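Putative oxidoreductase with NAD(P)-binding Rossmann-fold domain (Clostridium difficile, PDB 3UUW) probably catalyses the NAD(P)-dependent oxidation or reduction of a substrate not yet identified, as a member of the Gfo/Idh/MocA oxidoreductase family. Local coordinates at residues G10-G15 and D68-H73; G36-N41 and D58-L63; A139-S144 and L230-I235. All blocks are in the same frame, centred on the assembly; numbering follows the deposited sequence.

Contact 1 of 3, residues G10-G15 and D68-H73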
loop_
_atom_site.group_PDB
_atom_site.type_symbol
_atom_site.label_atom_id
_atom_site.label_comp_id
_atom_site.label_asym_id
_atom_site.label_seq_id
_atom_site.Cartn_x
_atom_site.Cartn_y
_atom_site.Cartn_z
ATOM N N GLY A 10 34.995 0.606 -25.687
ATOM C CA GLY A 10 34.207 1.024 -26.831
ATOM C C GLY A 10 32.835 0.406 -26.691
ATOM O O GLY A 10 32.654 -0.584 -25.973
ATOM N N MET A 11 31.875 0.956 -27.412
ATOM C CA MET A 11 30.527 0.426 -27.436
ATOM C C MET A 11 30.138 0.110 -28.866
ATOM O O MET A 11 30.375 0.920 -29.762
ATOM C CB MET A 11 29.523 1.434 -26.847
ATOM C CG MET A 11 28.110 0.901 -26.765
ATOM S SD MET A 11 27.008 2.015 -25.853
ATOM C CE MET A 11 27.612 1.823 -24.193
ATOM N N ILE A 12 29.532 -1.065 -29.071
ATOM C CA ILE A 12 28.998 -1.447 -30.369
ATOM C C ILE A 12 27.505 -1.697 -30.230
ATOM O O ILE A 12 27.070 -2.512 -29.406
ATOM C CB ILE A 12 29.729 -2.701 -30.941
ATOM C CG1 ILE A 12 31.173 -2.340 -31.299
ATOM C CG2 ILE A 12 29.013 -3.257 -32.139
ATOM C CD1 ILE A 12 32.053 -3.542 -31.677
ATOM N N GLY A 13 26.720 -1.018 -31.073
ATOM C CA GLY A 13 25.264 -1.113 -31.039
ATOM C C GLY A 13 24.749 0.027 -30.190
ATOM O O GLY A 13 24.964 0.057 -28.976
ATOM N N LEU A 14 24.138 1.015 -30.823
ATOM C CA LEU A 14 23.639 2.180 -30.115
ATOM C C LEU A 14 22.117 2.278 -30.236
ATOM O O LEU A 14 21.569 3.373 -30.379
ATOM C CB LEU A 14 24.318 3.434 -30.619
ATOM C CG LEU A 14 25.846 3.464 -30.517
ATOM C CD1 LEU A 14 26.411 4.684 -31.237
ATOM C CD2 LEU A 14 26.274 3.434 -29.051
ATOM N N GLY A 15 21.463 1.125 -30.105
ATOM C CA GLY A 15 20.006 1.002 -30.167
ATOM C C GLY A 15 19.299 1.441 -28.889
ATOM O O GLY A 15 19.893 2.067 -28.019
ATOM N N ASP A 68 40.343 -2.080 -25.088
ATOM C CA ASP A 68 40.658 -3.267 -24.297
ATOM C C ASP A 68 39.384 -4.093 -24.069
ATOM O O ASP A 68 39.452 -5.300 -23.804
ATOM C CB ASP A 68 41.253 -2.873 -22.942
ATOM C CG ASP A 68 42.516 -2.071 -23.068
ATOM O OD1 ASP A 68 43.453 -2.560 -23.736
ATOM O OD2 ASP A 68 42.615 -0.955 -22.473
ATOM N N CYS A 69 38.229 -3.434 -24.174
ATOM C CA CYS A 69 36.950 -4.093 -23.935
ATOM C C CYS A 69 35.831 -3.383 -24.684
ATOM O O CYS A 69 35.945 -2.198 -25.041
ATOM C CB CYS A 69 36.641 -4.148 -22.441
ATOM S SG CYS A 69 36.314 -2.539 -21.650
ATOM N N ILE A 70 34.747 -4.118 -24.906
ATOM C CA ILE A 70 33.604 -3.643 -25.651
ATOM C C ILE A 70 32.314 -4.033 -24.950
ATOM O O ILE A 70 32.169 -5.175 -24.495
ATOM C CB ILE A 70 33.566 -4.277 -27.061
ATOM C CG1 ILE A 70 34.805 -3.880 -27.887
ATOM C CG2 ILE A 70 32.252 -3.930 -27.812
ATOM C CD1 ILE A 70 34.787 -2.484 -28.438
ATOM N N PHE A 71 31.394 -3.073 -24.873
ATOM C CA PHE A 71 29.987 -3.304 -24.499
ATOM C C PHE A 71 29.233 -3.454 -25.823
ATOM O O PHE A 71 29.236 -2.550 -26.669
ATOM C CB PHE A 71 29.419 -2.132 -23.666
ATOM C CG PHE A 71 29.779 -2.192 -22.214
ATOM C CD1 PHE A 71 31.029 -1.822 -21.774
ATOM C CD2 PHE A 71 28.839 -2.589 -21.280
ATOM C CE1 PHE A 71 31.357 -1.881 -20.441
ATOM C CE2 PHE A 71 29.167 -2.652 -19.936
ATOM C CZ PHE A 71 30.412 -2.304 -19.524
ATOM N N LEU A 72 28.660 -4.634 -26.017
ATOM C CA LEU A 72 27.947 -5.000 -27.237
ATOM C C LEU A 72 26.439 -5.102 -26.988
ATOM O O LEU A 72 25.965 -5.932 -26.204
ATOM C CB LEU A 72 28.487 -6.345 -27.737
ATOM C CG LEU A 72 27.812 -6.920 -28.954
ATOM C CD1 LEU A 72 27.982 -6.018 -30.164
ATOM C CD2 LEU A 72 28.395 -8.307 -29.231
ATOM N N HIS A 73 25.686 -4.250 -27.668
ATOM C CA HIS A 73 24.236 -4.176 -27.450
ATOM C C HIS A 73 23.495 -4.382 -28.744
ATOM O O HIS A 73 22.452 -3.783 -28.965
ATOM C CB HIS A 73 23.848 -2.826 -26.811
ATOM C CG HIS A 73 24.687 -2.456 -25.631
ATOM N ND1 HIS A 73 24.653 -3.151 -24.439
ATOM C CD2 HIS A 73 25.596 -1.469 -25.463
ATOM C CE1 HIS A 73 25.518 -2.619 -23.598
ATOM N NE2 HIS A 73 26.102 -1.593 -24.190
HETATM O O HOH W 1 22.035 -1.478 -30.670
#
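G10, M11 and I12 pair with I70, F71 and L72 as adjacent parallel strands. Four backbone hydrogen bonds carry the pairing: G10 N to C69 O, F71 N to G10 O, I12 N to F71 O, and H73 N to I12 O, the last 2.8 Å long and nearly straight at 172°. The tight side is the face bearing I12, I70 and L72. There I12 CG2 meets L72 CD1 at 3.5 Å, while I12 CD1 touches I70 CG2 at 3.9 Å. I70 CD1 lies 3.9 Å from G10 C, against backbone that carries no side chain of its own, and L86 of helix 79-88 covers I12 and I70.

On the other face M11 crosses H73 at about a right angle. M11 CG is 3.7 Å from H73 CD2, and the sulfur sits at the ring edge, 78° off the normal. The bend at chi3 (-70°) puts M11 CE 3.7 Å from H73 NE2. H73 ND1 bonds D96, and Y22 stacks on the ring.

Past the H73 N to I12 O bond, one water bridges the segments, accepting from G15 N at 2.7 Å and donating to H73 O at 2.9 Å. G13 O, at the edge of the H73 ring and in its plane, is buried with no partner in the model. The N-cap position of G15 and glycines spaced as in a GxGxxA motif are consistent with a dinucleotide-binding loop.

Contact 2 of 3, residues G36-N41 and D58-L63; sequences GAFTPN and DSIESL
G36 meets L63 first: L63 CD1 lies 3.7 Å from G36 C, against bare glycine backbone. L63 CG is anti to its backbone N (chi1 176°), and both methyls beyond it reach the end of strand 33-38. At A37 the CB points away from the helix, and the touch is made by the main chain, with A37 CA 4.0 Å from L63 CD2.

F38 carries most of the contact. Its CB points toward segment 58-63, and CG is anti to the backbone N (chi1 166°), from where the ring lies against the start of helix 60-64. One ring face takes S59 CA in a CH-pi contact, 4.1 Å from the F38 centroid and 29° off the normal. I60 N lies above the centre of that same face. Around the ring, F38 CD1 approaches S59 N at 3.5 Å, F38 CE1 comes within 3.5 Å of D58 O, and F38 CE2 meets I60 CG1 at 3.9 Å.

The helix start has its own order: S59 is the N-cap, its OG is hydrogen-bonded to S62 OG at 3.0 Å, and L63 N bonds S59 O. After F38 the chain turns away: T39 OG1 accepts from L14 N, and N41 OD1 caps K44 N at the start of helix 42-52.

This is helix-on-sheet packing over the outer strand of the parallel Rossmann-type sheet: helix 60-64 covers strand 33-38, with I60 and L63 also packing on I12 of strand 8-12 and I60 reaching I82 and L86 of helix 79-88.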
loop_
_atom_site.group_PDB
_atom_site.type_symbol
_atom_site.label_atom_id
_atom_site.label_comp_id
_atom_site.label_asym_id
_atom_site.label_seq_id
_atom_site.Cartn_x
_atom_site.Cartn_y
_atom_site.Cartn_z
ATOM N N GLY A 36 35.335 5.242 -28.091
ATOM C CA GLY A 36 34.461 5.467 -29.222
ATOM C C GLY A 36 33.299 4.520 -29.280
ATOM O O GLY A 36 33.142 3.642 -28.428
ATOM N N ALA A 37 32.488 4.685 -30.321
ATOM C CA ALA A 37 31.319 3.864 -30.484
ATOM C C ALA A 37 31.014 3.655 -31.965
ATOM O O ALA A 37 31.340 4.492 -32.798
ATOM C CB ALA A 37 30.109 4.514 -29.779
ATOM N N PHE A 38 30.394 2.522 -32.262
ATOM C CA PHE A 38 29.997 2.177 -33.603
ATOM C C PHE A 38 28.606 1.598 -33.555
ATOM O O PHE A 38 28.254 0.852 -32.629
ATOM C CB PHE A 38 30.938 1.131 -34.224
ATOM C CG PHE A 38 30.374 0.502 -35.482
ATOM C CD1 PHE A 38 30.476 1.149 -36.699
ATOM C CD2 PHE A 38 29.657 -0.683 -35.419
ATOM C CE1 PHE A 38 29.915 0.594 -37.840
ATOM C CE2 PHE A 38 29.102 -1.245 -36.539
ATOM C CZ PHE A 38 29.228 -0.611 -37.755
ATOM N N THR A 39 27.819 1.982 -34.556
ATOM C CA THR A 39 26.545 1.356 -34.854
ATOM C C THR A 39 26.399 1.432 -36.397
ATOM O O THR A 39 26.908 2.357 -37.020
ATOM C CB THR A 39 25.374 1.973 -34.042
ATOM O OG1 THR A 39 24.279 1.049 -34.006
ATOM C CG2 THR A 39 24.907 3.321 -34.613
ATOM N N PRO A 40 25.741 0.438 -37.025
ATOM C CA PRO A 40 25.699 0.429 -38.496
ATOM C C PRO A 40 25.099 1.647 -39.173
ATOM O O PRO A 40 25.514 1.996 -40.277
ATOM C CB PRO A 40 24.840 -0.799 -38.807
ATOM C CG PRO A 40 25.076 -1.699 -37.684
ATOM C CD PRO A 40 25.305 -0.855 -36.468
ATOM N N ASN A 41 24.104 2.266 -38.537
ATOM C CA ASN A 41 23.428 3.414 -39.137
ATOM C C ASN A 41 24.289 4.635 -38.880
ATOM O O ASN A 41 24.327 5.135 -37.751
ATOM C CB ASN A 41 22.022 3.590 -38.545
ATOM C CG ASN A 41 21.265 4.754 -39.152
ATOM O OD1 ASN A 41 21.740 5.882 -39.161
ATOM N ND2 ASN A 41 20.069 4.478 -39.670
ATOM N N ASP A 58 33.978 3.868 -37.800
ATOM C CA ASP A 58 33.291 3.428 -39.012
ATOM C C ASP A 58 33.110 1.916 -39.121
ATOM O O ASP A 58 32.448 1.452 -40.033
ATOM C CB ASP A 58 33.973 3.982 -40.262
ATOM C CG ASP A 58 35.408 3.532 -40.405
ATOM O OD1 ASP A 58 35.781 2.498 -39.814
ATOM O OD2 ASP A 58 36.166 4.227 -41.123
ATOM N N SER A 59 33.682 1.159 -38.187
ATOM C CA SER A 59 33.525 -0.296 -38.196
ATOM C C SER A 59 33.827 -0.924 -36.847
ATOM O O SER A 59 34.488 -0.327 -36.002
ATOM C CB SER A 59 34.450 -0.939 -39.240
ATOM O OG SER A 59 35.810 -0.834 -38.853
ATOM N N ILE A 60 33.324 -2.144 -36.677
ATOM C CA ILE A 60 33.588 -2.950 -35.499
ATOM C C ILE A 60 35.081 -3.153 -35.342
ATOM O O ILE A 60 35.622 -3.028 -34.247
ATOM C CB ILE A 60 32.921 -4.348 -35.633
ATOM C CG1 ILE A 60 31.416 -4.225 -35.500
ATOM C CG2 ILE A 60 33.468 -5.325 -34.564
ATOM C CD1 ILE A 60 30.644 -5.410 -36.113
ATOM N N GLU A 61 35.753 -3.462 -36.448
ATOM C CA GLU A 61 37.176 -3.760 -36.391
ATOM C C GLU A 61 38.032 -2.563 -36.006
ATOM O O GLU A 61 38.895 -2.688 -35.150
ATOM C CB GLU A 61 37.665 -4.373 -37.701
ATOM C CG GLU A 61 37.080 -5.737 -38.002
ATOM C CD GLU A 61 35.681 -5.715 -38.624
ATOM O OE1 GLU A 61 35.145 -4.618 -38.929
ATOM O OE2 GLU A 61 35.123 -6.826 -38.818
ATOM N N SER A 62 37.786 -1.404 -36.608
ATOM C CA SER A 62 38.579 -0.219 -36.292
ATOM C C SER A 62 38.423 0.197 -34.836
ATOM O O SER A 62 39.375 0.662 -34.214
ATOM C CB SER A 62 38.238 0.951 -37.216
ATOM O OG SER A 62 36.893 1.346 -37.090
ATOM N N LEU A 63 37.221 0.049 -34.289
ATOM C CA LEU A 63 37.008 0.404 -32.893
ATOM C C LEU A 63 37.714 -0.595 -31.975
ATOM O O LEU A 63 38.420 -0.202 -31.044
ATOM C CB LEU A 63 35.517 0.456 -32.565
ATOM C CG LEU A 63 35.128 0.732 -31.106
ATOM C CD1 LEU A 63 35.699 2.091 -30.594
ATOM C CD2 LEU A 63 33.609 0.681 -30.968
#

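Contact 3 of 3, residues A139-S144 and L230-I235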
loop_
_atom_site.group_PDB
_atom_site.type_symbol
_atom_site.label_atom_id
_atom_site.label_comp_id
_atom_site.label_asym_id
_atom_site.label_seq_id
_atom_site.Cartn_x
_atom_site.Cartn_y
_atom_site.Cartn_z
ATOM N N ALA A 139 17.867 -14.170 3.322
ATOM C CA ALA A 139 16.952 -15.314 3.345
ATOM C C ALA A 139 17.681 -16.527 3.862
ATOM O O ALA A 139 18.774 -16.859 3.380
ATOM C CB ALA A 139 16.422 -15.591 1.955
ATOM N N THR A 140 17.098 -17.171 4.863
ATOM C CA THR A 140 17.648 -18.416 5.391
ATOM C C THR A 140 16.491 -19.388 5.609
ATOM O O THR A 140 15.385 -18.982 5.953
ATOM C CB THR A 140 18.419 -18.199 6.692
ATOM O OG1 THR A 140 17.530 -17.693 7.687
ATOM C CG2 THR A 140 19.569 -17.204 6.485
ATOM N N GLU A 141 16.737 -20.674 5.379
ATOM C CA GLU A 141 15.700 -21.693 5.558
ATOM C C GLU A 141 14.484 -21.403 4.655
ATOM O O GLU A 141 13.331 -21.342 5.093
ATOM C CB GLU A 141 15.335 -21.845 7.037
ATOM C CG GLU A 141 16.582 -22.075 7.908
ATOM C CD GLU A 141 16.264 -22.254 9.377
ATOM O OE1 GLU A 141 15.495 -23.170 9.707
ATOM O OE2 GLU A 141 16.804 -21.490 10.201
ATOM N N ILE A 142 14.783 -21.207 3.381
ATOM C CA ILE A 142 13.782 -20.963 2.370
ATOM C C ILE A 142 12.878 -22.168 2.166
ATOM O O ILE A 142 13.360 -23.296 2.079
ATOM C CB ILE A 142 14.462 -20.592 1.015
ATOM C CG1 ILE A 142 15.253 -19.282 1.160
ATOM C CG2 ILE A 142 13.447 -20.474 -0.134
ATOM C CD1 ILE A 142 16.114 -18.951 -0.049
ATOM N N VAL A 143 11.571 -21.935 2.071
ATOM C CA VAL A 143 10.643 -22.992 1.750
ATOM C C VAL A 143 10.033 -22.873 0.329
ATOM O O VAL A 143 9.543 -23.870 -0.214
ATOM C CB VAL A 143 9.518 -23.115 2.816
ATOM C CG1 VAL A 143 10.113 -23.475 4.226
ATOM C CG2 VAL A 143 8.664 -21.816 2.849
ATOM N N SER A 144 10.073 -21.689 -0.287
ATOM C CA SER A 144 9.500 -21.494 -1.626
ATOM C C SER A 144 9.903 -20.139 -2.161
ATOM O O SER A 144 10.079 -19.190 -1.390
ATOM C CB SER A 144 7.975 -21.561 -1.539
ATOM O OG SER A 144 7.346 -21.597 -2.794
ATOM N N LEU A 230 9.681 -17.055 0.470
ATOM C CA LEU A 230 9.062 -17.532 1.718
ATOM C C LEU A 230 10.119 -18.313 2.509
ATOM O O LEU A 230 10.638 -19.331 2.036
ATOM C CB LEU A 230 7.849 -18.429 1.445
ATOM C CG LEU A 230 6.550 -17.821 0.896
ATOM C CD1 LEU A 230 6.691 -17.413 -0.556
ATOM C CD2 LEU A 230 5.413 -18.831 1.039
ATOM N N SER A 231 10.422 -17.849 3.714
ATOM C CA SER A 231 11.430 -18.511 4.548
ATOM C C SER A 231 10.950 -18.608 5.988
ATOM O O SER A 231 9.913 -18.069 6.340
ATOM C CB SER A 231 12.758 -17.788 4.454
ATOM O OG SER A 231 12.658 -16.485 4.983
ATOM N N LYS A 232 11.697 -19.318 6.819
ATOM C CA LYS A 232 11.288 -19.484 8.199
ATOM C C LYS A 232 11.047 -18.125 8.855
ATOM O O LYS A 232 11.964 -17.302 8.964
ATOM C CB LYS A 232 12.339 -20.264 8.978
ATOM C CG LYS A 232 11.976 -20.420 10.443
ATOM C CD LYS A 232 13.055 -21.158 11.204
ATOM C CE LYS A 232 12.788 -22.629 11.245
ATOM N NZ LYS A 232 11.698 -22.915 12.219
ATOM N N GLY A 233 9.811 -17.891 9.260
ATOM C CA GLY A 233 9.421 -16.666 9.953
ATOM C C GLY A 233 9.380 -15.402 9.133
ATOM O O GLY A 233 9.254 -14.321 9.678
ATOM N N LYS A 234 9.410 -15.509 7.813
ATOM C CA LYS A 234 9.571 -14.324 7.003
ATOM C C LYS A 234 9.051 -14.466 5.582
ATOM O O LYS A 234 9.126 -15.543 4.982
ATOM C CB LYS A 234 11.077 -14.007 6.937
ATOM C CG LYS A 234 11.429 -12.672 6.419
ATOM C CD LYS A 234 12.949 -12.504 6.228
ATOM C CE LYS A 234 13.765 -12.849 7.428
ATOM N NZ LYS A 234 15.200 -12.530 7.113
ATOM N N ILE A 235 8.500 -13.381 5.053
ATOM C CA ILE A 235 8.243 -13.278 3.613
ATOM C C ILE A 235 9.024 -12.046 3.169
ATOM O O ILE A 235 8.982 -11.005 3.840
ATOM C CB ILE A 235 6.786 -13.075 3.234
ATOM C CG1 ILE A 235 5.901 -14.207 3.788
ATOM C CG2 ILE A 235 6.668 -13.016 1.728
ATOM C CD1 ILE A 235 4.399 -14.029 3.531
HETATM O O HOH W 2 14.875 -15.668 6.252
HETATM O O HOH W 3 14.581 -17.698 8.212
#
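A classic beta bulge joins strand 142-150 to strand 224-231, with V143 and S144 both facing L230. The evidence is in the bonds: V143 N donates to L230 O at 2.8 Å (165°), S144 N reaches the same oxygen only weakly at 3.4 Å, and L230 N returns a bond to S144 O at 2.9 Å. The next bridge, I142 with S231, is an antiparallel non-hydrogen-bonded pair, one residue out of step.

V143 CG2 is staggered between its backbone N and carbonyl carbon, where it meets L230 CB at 3.8 Å, the two side chains crossing at about a right angle in the L230 conformer described.

Toward the hairpin end, K232 N donates to E141 O at 3.1 Å from 42° above the carbonyl plane. The side chains of E141 and K232 run alongside each other in the same direction and touch through E141 OE1 and K232 CE at 3.2 Å. Their charges do not close a salt bridge: E141 OE1 and K232 NZ are 4.6 Å apart. K232, bent at chi3 and at chi4 (-75°), instead forms a salt bridge through NZ with D219 of the second subunit.

Two waters bridge the segments. One accepts from T140 N and is hydrogen-bonded to S231 OG, with a weak third bond from K234 NZ, whose other partner is N138 O. The other is hydrogen-bonded to T140 O and K232 O.

S231 to K234 form a type II turn, with S231 and K234 hydrogen-bonded both ways and G233 at positive phi. Together these features make a classic bulge between two inner antiparallel strands, beside the tight hairpin from strand 224-231 to strand 234-239, in the mixed sheet of the C-terminal domain, whose V143, S144 and L230 also pack on the second subunit.

How the contacts relate
Contacts 1 and 2 share the five-stranded parallel sheet of the Rossmann domain. Their centres are 9 Å apart, and they touch, because strands 8-12 and 33-38 are neighbours in that sheet; backbone atoms M11 O and G13 N probably hydrogen-bond F38 N and F38 O. Along the chain contact 2 falls between the two halves of contact 1, and helix 60-64 leads to strand 69-72. Contact 3 comes later, in the eight-stranded mixed sheet, its centre about 40 Å from that of contact 1 and 49 Å from that of contact 2, on the opposite side of the chain's centre. The separation fits a two-domain oxidoreductase: a probable nucleotide-binding half, and a sheet domain that meets another subunit.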